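Side-chain contacts in probable enoyl-CoA hydratase/isomerase (Pseudomonas aeruginosa PAO1, PDB 5YLO), which probably acts on enoyl-CoA thioesters as a Delta3,Delta2-enoyl-CoA isomerase of the crotonase family, with a likely part in the breakdown of unsaturated fatty acids: residues Pro6-Val11 with Trp17-Arg22; Ala28-Thr33 with Leu68-Ala73. All blocks are in the same frame, centred on the assembly; numbering follows the deposited sequence.

Interaction 1 pairs the first two strands, 7-12 and 15-20, as a beta hairpin at the margin of the six-stranded sheet of the crotonase fold. Interaction 2 follows it along the chain, where the start of helix 31-46 meets helix 68-76. Their centres lie about 17 Å apart, and the loop after strand 15-20 leads into helix 31-46. R22 of interaction 1 joins them: its NH2 forms a salt bridge with OD2 of D30 in interaction 2. The loop that leaves the hairpin is thereby tied to the N-terminus of the helix packed on it, through D30.

Interaction 1: Pro6-Val11 with Trp17-Arg22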
ATOM      1  N   PRO A   6      11.058  30.769  18.339  1.00 80.19           N
ATOM      2  CA  PRO A   6      11.427  29.870  17.234  1.00 74.82           C
ATOM      3  C   PRO A   6      10.220  29.299  16.519  1.00 74.25           C
ATOM      4  O   PRO A   6      10.319  28.934  15.341  1.00 72.04           O
ATOM      5  CB  PRO A   6      12.235  28.773  17.934  1.00 69.94           C
ATOM      6  CG  PRO A   6      11.666  28.747  19.327  1.00 72.46           C
ATOM      7  CD  PRO A   6      11.355  30.184  19.656  1.00 73.88           C
ATOM      8  N   LEU A   7       9.078  29.234  17.196  1.00 67.31           N
ATOM      9  CA  LEU A   7       7.858  28.654  16.658  1.00 67.36           C
ATOM     10  C   LEU A   7       6.704  29.580  17.005  1.00 72.28           C
ATOM     11  O   LEU A   7       6.429  29.810  18.187  1.00 67.35           O
ATOM     12  CB  LEU A   7       7.629  27.260  17.244  1.00 79.89           C
ATOM     13  CG  LEU A   7       6.670  26.320  16.522  1.00 93.13           C
ATOM     14  CD1 LEU A   7       7.382  25.599  15.388  1.00 98.96           C
ATOM     15  CD2 LEU A   7       6.077  25.336  17.511  1.00100.48           C
ATOM     16  N   GLN A   8       6.044  30.122  15.986  1.00 93.33           N
ATOM     17  CA  GLN A   8       4.901  31.001  16.196  1.00104.94           C
ATOM     18  C   GLN A   8       3.652  30.148  16.374  1.00 97.69           C
ATOM     19  O   GLN A   8       3.313  29.342  15.500  1.00106.88           O
ATOM     20  CB  GLN A   8       4.728  31.974  15.030  1.00119.93           C
ATOM     21  CG  GLN A   8       3.895  33.205  15.382  1.00129.21           C
ATOM     22  CD  GLN A   8       2.722  33.424  14.442  1.00132.29           C
ATOM     23  OE1 GLN A   8       2.483  32.635  13.528  1.00127.52           O
ATOM     24  NE2 GLN A   8       1.981  34.505  14.666  1.00130.80           N
ATOM     25  N   THR A   9       2.969  30.326  17.500  1.00 62.65           N
ATOM     26  CA  THR A   9       1.828  29.501  17.864  1.00 62.71           C
ATOM     27  C   THR A   9       0.600  30.378  18.059  1.00 75.31           C
ATOM     28  O   THR A   9       0.668  31.402  18.745  1.00 76.22           O
ATOM     29  CB  THR A   9       2.115  28.712  19.143  1.00 76.15           C
ATOM     30  OG1 THR A   9       3.245  27.854  18.936  1.00 83.00           O
ATOM     31  CG2 THR A   9       0.908  27.879  19.526  1.00 83.29           C
ATOM     32  N   ARG A  10      -0.517  29.971  17.459  1.00 93.67           N
ATOM     33  CA  ARG A  10      -1.789  30.646  17.670  1.00100.16           C
ATOM     34  C   ARG A  10      -2.895  29.598  17.660  1.00105.76           C
ATOM     35  O   ARG A  10      -2.837  28.634  16.892  1.00126.24           O
ATOM     36  CB  ARG A  10      -2.032  31.733  16.607  1.00 97.38           C
ATOM     37  CG  ARG A  10      -2.502  31.227  15.250  1.00101.81           C
ATOM     38  CD  ARG A  10      -1.949  32.065  14.102  1.00104.61           C
ATOM     39  NE  ARG A  10      -2.677  31.819  12.858  1.00107.13           N
ATOM     40  CZ  ARG A  10      -2.164  31.980  11.643  1.00103.61           C
ATOM     41  NH1 ARG A  10      -0.907  32.377  11.497  1.00106.19           N
ATOM     42  NH2 ARG A  10      -2.905  31.733  10.570  1.00 95.99           N
ATOM     43  N   VAL A  11      -3.881  29.776  18.535  1.00 75.96           N
ATOM     44  CA  VAL A  11      -4.987  28.834  18.688  1.00 65.43           C
ATOM     45  C   VAL A  11      -6.286  29.596  18.464  1.00 79.28           C
ATOM     46  O   VAL A  11      -6.636  30.484  19.252  1.00 78.93           O
ATOM     47  CB  VAL A  11      -4.981  28.151  20.062  1.00 59.10           C
ATOM     48  CG1 VAL A  11      -6.168  27.209  20.184  1.00 60.11           C
ATOM     49  CG2 VAL A  11      -3.677  27.400  20.277  1.00 58.72           C
ATOM     50  N   TRP A  17      -2.416  26.485  15.456  1.00 63.10           N
ATOM     51  CA  TRP A  17      -1.526  26.715  14.326  1.00 61.85           C
ATOM     52  C   TRP A  17      -0.090  26.766  14.831  1.00 61.31           C
ATOM     53  O   TRP A  17       0.264  27.645  15.623  1.00 85.45           O
ATOM     54  CB  TRP A  17      -1.887  28.012  13.599  1.00 63.85           C
ATOM     55  CG  TRP A  17      -3.275  28.026  13.032  1.00 66.59           C
ATOM     56  CD1 TRP A  17      -4.446  28.090  13.731  1.00 73.44           C
ATOM     57  CD2 TRP A  17      -3.639  27.994  11.645  1.00 67.90           C
ATOM     58  NE1 TRP A  17      -5.514  28.090  12.867  1.00 72.15           N
ATOM     59  CE2 TRP A  17      -5.046  28.033  11.581  1.00 72.47           C
ATOM     60  CE3 TRP A  17      -2.912  27.933  10.452  1.00 63.31           C
ATOM     61  CZ2 TRP A  17      -5.740  28.013  10.373  1.00 66.87           C
ATOM     62  CZ3 TRP A  17      -3.604  27.914   9.254  1.00 68.30           C
ATOM     63  CH2 TRP A  17      -5.002  27.954   9.223  1.00 65.42           C
ATOM     64  N   LEU A  18       0.728  25.820  14.381  1.00 58.58           N
ATOM     65  CA  LEU A  18       2.144  25.766  14.725  1.00 58.11           C
ATOM     66  C   LEU A  18       2.932  26.042  13.453  1.00 57.44           C
ATOM     67  O   LEU A  18       2.994  25.191  12.559  1.00 55.70           O
ATOM     68  CB  LEU A  18       2.517  24.412  15.324  1.00 56.44           C
ATOM     69  CG  LEU A  18       1.552  23.860  16.376  1.00 56.94           C
ATOM     70  CD1 LEU A  18       2.064  22.555  16.958  1.00 55.56           C
ATOM     71  CD2 LEU A  18       1.308  24.877  17.474  1.00 59.66           C
ATOM     72  N   VAL A  19       3.528  27.225  13.368  1.00 59.14           N
ATOM     73  CA  VAL A  19       4.246  27.659  12.177  1.00 59.12           C
ATOM     74  C   VAL A  19       5.728  27.734  12.508  1.00 59.33           C
ATOM     75  O   VAL A  19       6.128  28.444  13.440  1.00 68.03           O
ATOM     76  CB  VAL A  19       3.731  29.012  11.663  1.00 61.35           C
ATOM     77  CG1 VAL A  19       4.367  29.343  10.322  1.00 61.43           C
ATOM     78  CG2 VAL A  19       2.213  29.000  11.558  1.00 61.72           C
ATOM     79  N   LEU A  20       6.540  26.996  11.753  1.00 57.85           N
ATOM     80  CA  LEU A  20       7.981  27.207  11.786  1.00 58.49           C
ATOM     81  C   LEU A  20       8.277  28.654  11.419  1.00 63.16           C
ATOM     82  O   LEU A  20       7.715  29.187  10.458  1.00 63.50           O
ATOM     83  CB  LEU A  20       8.684  26.254  10.815  1.00 56.94           C
ATOM     84  CG  LEU A  20       9.042  24.837  11.274  1.00 65.46           C
ATOM     85  CD1 LEU A  20       7.844  24.101  11.856  1.00 62.84           C
ATOM     86  CD2 LEU A  20       9.627  24.050  10.111  1.00 67.18           C
ATOM     87  N   ASN A  21       9.146  29.304  12.193  1.00 78.68           N
ATOM     88  CA  ASN A  21       9.392  30.733  12.025  1.00 85.60           C
ATOM     89  C   ASN A  21      10.893  31.020  12.018  1.00 82.51           C
ATOM     90  O   ASN A  21      11.431  31.693  12.896  1.00 80.43           O
ATOM     91  CB  ASN A  21       8.698  31.552  13.106  1.00 91.42           C
ATOM     92  CG  ASN A  21       8.563  33.012  12.727  1.00 99.35           C
ATOM     93  OD1 ASN A  21       7.681  33.721  13.417  1.00104.56           O
ATOM     94  ND2 ASN A  21       9.242  33.497  11.823  1.00 94.37           N
ATOM     95  N   ARG A  22      11.573  30.506  11.002  1.00 68.40           N
ATOM     96  CA  ARG A  22      12.921  30.946  10.644  1.00 67.86           C
ATOM     97  C   ARG A  22      12.955  31.120   9.133  1.00 73.07           C
ATOM     98  O   ARG A  22      13.649  30.384   8.421  1.00 72.45           O
ATOM     99  CB  ARG A  22      13.984  29.959  11.128  1.00 67.08           C
ATOM    100  CG  ARG A  22      14.120  29.902  12.645  1.00 68.13           C
ATOM    101  CD  ARG A  22      15.569  29.717  13.058  1.00 69.50           C
ATOM    102  NE  ARG A  22      16.097  28.425  12.632  1.00 72.49           N
ATOM    103  CZ  ARG A  22      17.377  28.198  12.361  1.00 76.15           C
ATOM    104  NH1 ARG A  22      18.262  29.182  12.460  1.00 71.34           N
ATOM    105  NH2 ARG A  22      17.772  26.990  11.983  1.00 75.58           N
TER
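The guanidinium of R10 lies over one face of the W17 indole, with NH2 3.8 Å from CE3 of W17 and the two planes about 20° apart. This is a stack with off-centre cation-pi character, since CZ of R10 sits 4.6 Å from the centroid of the W17 five-membered ring. R10 starts with CG between its backbone N and carbonyl carbon (chi1 78°), and a bend at chi2 lays the chain across W17 CB. On the same sheet face Q8 and V19 run side by side. The other face is mostly apolar: CD1 of L7 meets CD1 of L20 at 3.9 Å, and CG2 of T9 touches CD2 of L18 at 3.7 Å.

Beneath these groups is an antiparallel hairpin ladder. Q8 and V19 exchange two backbone hydrogen bonds, as do R10 and W17. L7 and L18 rest on L37 of helix 31-46, while L18 and L20 bond through their backbones to strand 52-56. NE of R10 forms a salt bridge with E12, which would help to orient the guanidinium. The chemistry implies a two-sided edge hairpin, largely apolar toward helix 31-46, its strands joined by the backbone ladder, with a cation flat on an indole on the other face.

Interaction 2: Ala28-Thr33 with Leu68-Ala73; sequences ALDIPT and LAEWAA
E70 reaches out of helix 68-76 and sets its carboxylate against the first residues of helix 31-46, crossing the side chains of D30 and I31 at about a right angle. With CG anti to the backbone N and the chain extended beyond it, the acid group arrives at full stretch. OE1 of E70 accepts from the backbone N of I31 at 3.1 Å, a nearly straight bond (166° at the hydrogen) that uses the syn lone pair. The same oxygen lies 3.4 Å from CG1 of I31, whereas OE2 of E70 stands 3.7 Å from CD of P32, whose ring runs antiparallel alongside the glutamate.

D30 presents its CB to this carboxylate, 3.3 Å from E70 OE1 and equally near OE2, and turns its own acid group elsewhere. Its CG sits between the backbone N and the carbonyl carbon (chi1 52°), which brings OD1 round to the backbone N of T33, 3.1 Å away. D30 is therefore the N-cap of helix 31-46. The backbone N-H of T33 meets OD1 on the anti side, 34° out of the carboxylate plane. The two carboxylate planes are not far from parallel, and OD2 of D30 remains 4.2 Å from OE2 of E70.

R22 forms a salt bridge with OD2 of D30, and the hydroxyl of Y83 bonds to OE1 of E70. W85, on helix 85-97, packs against both I31 and E70. Two acids thus serve the N-terminus of helix 31-46, each taking a different amide: D30 as N-cap and E70 from the first turn of helix 68-76. The amides at the helix start and R22, which probably eases the repulsion, would be expected to stabilise negative charge on D30, and the I31 amide and Y83 hydroxyl that on E70.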
ATOM      1  N   ALA A  28      14.855  26.072   8.478  1.00 84.96           N
ATOM      2  CA  ALA A  28      15.722  24.925   8.709  1.00 67.42           C
ATOM      3  C   ALA A  28      15.562  24.412  10.135  1.00 64.73           C
ATOM      4  O   ALA A  28      15.425  25.192  11.082  1.00 72.66           O
ATOM      5  CB  ALA A  28      17.180  25.300   8.443  1.00 70.07           C
ATOM      6  N   LEU A  29      15.579  23.091  10.281  1.00 61.69           N
ATOM      7  CA  LEU A  29      15.355  22.456  11.575  1.00 67.78           C
ATOM      8  C   LEU A  29      16.643  22.464  12.394  1.00 76.52           C
ATOM      9  O   LEU A  29      17.666  21.921  11.959  1.00 78.65           O
ATOM     10  CB  LEU A  29      14.852  21.026  11.382  1.00 61.44           C
ATOM     11  CG  LEU A  29      13.465  20.855  10.760  1.00 65.02           C
ATOM     12  CD1 LEU A  29      13.168  19.392  10.439  1.00 62.75           C
ATOM     13  CD2 LEU A  29      12.391  21.434  11.669  1.00 59.08           C
ATOM     14  N   ASP A  30      16.593  23.076  13.574  1.00 65.14           N
ATOM     15  CA  ASP A  30      17.674  23.000  14.541  1.00 65.42           C
ATOM     16  C   ASP A  30      17.090  22.566  15.877  1.00 65.21           C
ATOM     17  O   ASP A  30      15.871  22.471  16.049  1.00 62.15           O
ATOM     18  CB  ASP A  30      18.425  24.332  14.676  1.00 74.59           C
ATOM     19  CG  ASP A  30      17.503  25.510  14.939  1.00 86.98           C
ATOM     20  OD1 ASP A  30      16.302  25.302  15.204  1.00 96.90           O
ATOM     21  OD2 ASP A  30      17.995  26.657  14.893  1.00 84.21           O
ATOM     22  N   ILE A  31      17.978  22.288  16.834  1.00 67.20           N
ATOM     23  CA  ILE A  31      17.525  21.791  18.139  1.00 63.69           C
ATOM     24  C   ILE A  31      16.521  22.732  18.788  1.00 66.08           C
ATOM     25  O   ILE A  31      15.498  22.249  19.306  1.00 66.41           O
ATOM     26  CB  ILE A  31      18.730  21.463  19.030  1.00 67.24           C
ATOM     27  CG1 ILE A  31      19.632  20.446  18.332  1.00 72.54           C
ATOM     28  CG2 ILE A  31      18.264  20.862  20.342  1.00 66.52           C
ATOM     29  CD1 ILE A  31      20.712  19.841  19.212  1.00 70.00           C
ATOM     30  N   PRO A  32      16.700  24.069  18.788  1.00 74.58           N
ATOM     31  CA  PRO A  32      15.648  24.922  19.373  1.00 69.07           C
ATOM     32  C   PRO A  32      14.295  24.752  18.707  1.00 66.62           C
ATOM     33  O   PRO A  32      13.276  24.711  19.404  1.00 75.12           O
ATOM     34  CB  PRO A  32      16.202  26.335  19.187  1.00 70.38           C
ATOM     35  CG  PRO A  32      17.660  26.166  19.151  1.00 71.44           C
ATOM     36  CD  PRO A  32      17.887  24.868  18.420  1.00 75.06           C
ATOM     37  N   THR A  33      14.254  24.663  17.375  1.00 62.76           N
ATOM     38  CA  THR A  33      12.988  24.444  16.684  1.00 60.53           C
ATOM     39  C   THR A  33      12.424  23.066  17.007  1.00 59.09           C
ATOM     40  O   THR A  33      11.238  22.930  17.336  1.00 57.80           O
ATOM     41  CB  THR A  33      13.181  24.603  15.175  1.00 59.56           C
ATOM     42  OG1 THR A  33      14.050  25.714  14.921  1.00 78.95           O
ATOM     43  CG2 THR A  33      11.851  24.849  14.485  1.00 58.32           C
ATOM     44  N   LEU A  68      22.302  23.088   8.564  1.00 88.33           N
ATOM     45  CA  LEU A  68      23.699  22.727   8.356  1.00 90.13           C
ATOM     46  C   LEU A  68      24.639  23.664   9.105  1.00 95.61           C
ATOM     47  O   LEU A  68      25.724  23.242   9.521  1.00103.21           O
ATOM     48  CB  LEU A  68      24.033  22.728   6.863  1.00 90.47           C
ATOM     49  CG  LEU A  68      23.222  21.824   5.927  1.00 95.57           C
ATOM     50  CD1 LEU A  68      22.904  20.483   6.585  1.00 84.87           C
ATOM     51  CD2 LEU A  68      21.951  22.515   5.433  1.00106.30           C
ATOM     52  N   ALA A  69      24.245  24.926   9.290  1.00 80.89           N
ATOM     53  CA  ALA A  69      25.093  25.871  10.010  1.00 85.60           C
ATOM     54  C   ALA A  69      25.268  25.452  11.464  1.00 85.89           C
ATOM     55  O   ALA A  69      26.377  25.504  12.009  1.00 89.69           O
ATOM     56  CB  ALA A  69      24.504  27.279   9.919  1.00 87.40           C
ATOM     57  N   GLU A  70      24.176  25.036  12.112  1.00 82.32           N
ATOM     58  CA  GLU A  70      24.274  24.550  13.484  1.00 82.71           C
ATOM     59  C   GLU A  70      25.131  23.296  13.563  1.00 82.79           C
ATOM     60  O   GLU A  70      25.944  23.142  14.484  1.00 85.88           O
ATOM     61  CB  GLU A  70      22.881  24.276  14.046  1.00 78.96           C
ATOM     62  CG  GLU A  70      22.901  23.639  15.421  1.00 79.36           C
ATOM     63  CD  GLU A  70      21.522  23.518  16.023  1.00 81.92           C
ATOM     64  OE1 GLU A  70      20.880  22.460  15.846  1.00 72.90           O
ATOM     65  OE2 GLU A  70      21.074  24.489  16.665  1.00 99.71           O
ATOM     66  N   TRP A  71      24.959  22.382  12.606  1.00 80.64           N
ATOM     67  CA  TRP A  71      25.804  21.195  12.555  1.00 83.17           C
ATOM     68  C   TRP A  71      27.260  21.566  12.310  1.00 87.90           C
ATOM     69  O   TRP A  71      28.170  20.925  12.848  1.00 90.89           O
ATOM     70  CB  TRP A  71      25.306  20.246  11.467  1.00 89.41           C
ATOM     71  CG  TRP A  71      26.220  19.088  11.227  1.00100.01           C
ATOM     72  CD1 TRP A  71      26.241  17.909  11.910  1.00104.43           C
ATOM     73  CD2 TRP A  71      27.251  18.997  10.235  1.00103.09           C
ATOM     74  NE1 TRP A  71      27.220  17.087  11.405  1.00105.66           N
ATOM     75  CE2 TRP A  71      27.854  17.731  10.376  1.00104.15           C
ATOM     76  CE3 TRP A  71      27.722  19.862   9.243  1.00106.63           C
ATOM     77  CZ2 TRP A  71      28.903  17.309   9.562  1.00105.58           C
ATOM     78  CZ3 TRP A  71      28.764  19.440   8.434  1.00109.58           C
ATOM     79  CH2 TRP A  71      29.342  18.175   8.599  1.00112.59           C
ATOM     80  N   ALA A  72      27.501  22.595  11.494  1.00 95.52           N
ATOM     81  CA  ALA A  72      28.872  23.007  11.214  1.00 92.15           C
ATOM     82  C   ALA A  72      29.561  23.520  12.471  1.00 96.27           C
ATOM     83  O   ALA A  72      30.725  23.192  12.725  1.00100.22           O
ATOM     84  CB  ALA A  72      28.890  24.073  10.119  1.00 93.50           C
ATOM     85  N   ALA A  73      28.854  24.318  13.276  1.00 96.20           N
ATOM     86  CA  ALA A  73      29.446  24.857  14.497  1.00102.62           C
ATOM     87  C   ALA A  73      29.857  23.744  15.453  1.00110.05           C
ATOM     88  O   ALA A  73      30.936  23.800  16.055  1.00112.32           O
ATOM     89  CB  ALA A  73      28.468  25.817  15.173  1.00100.44           C
TER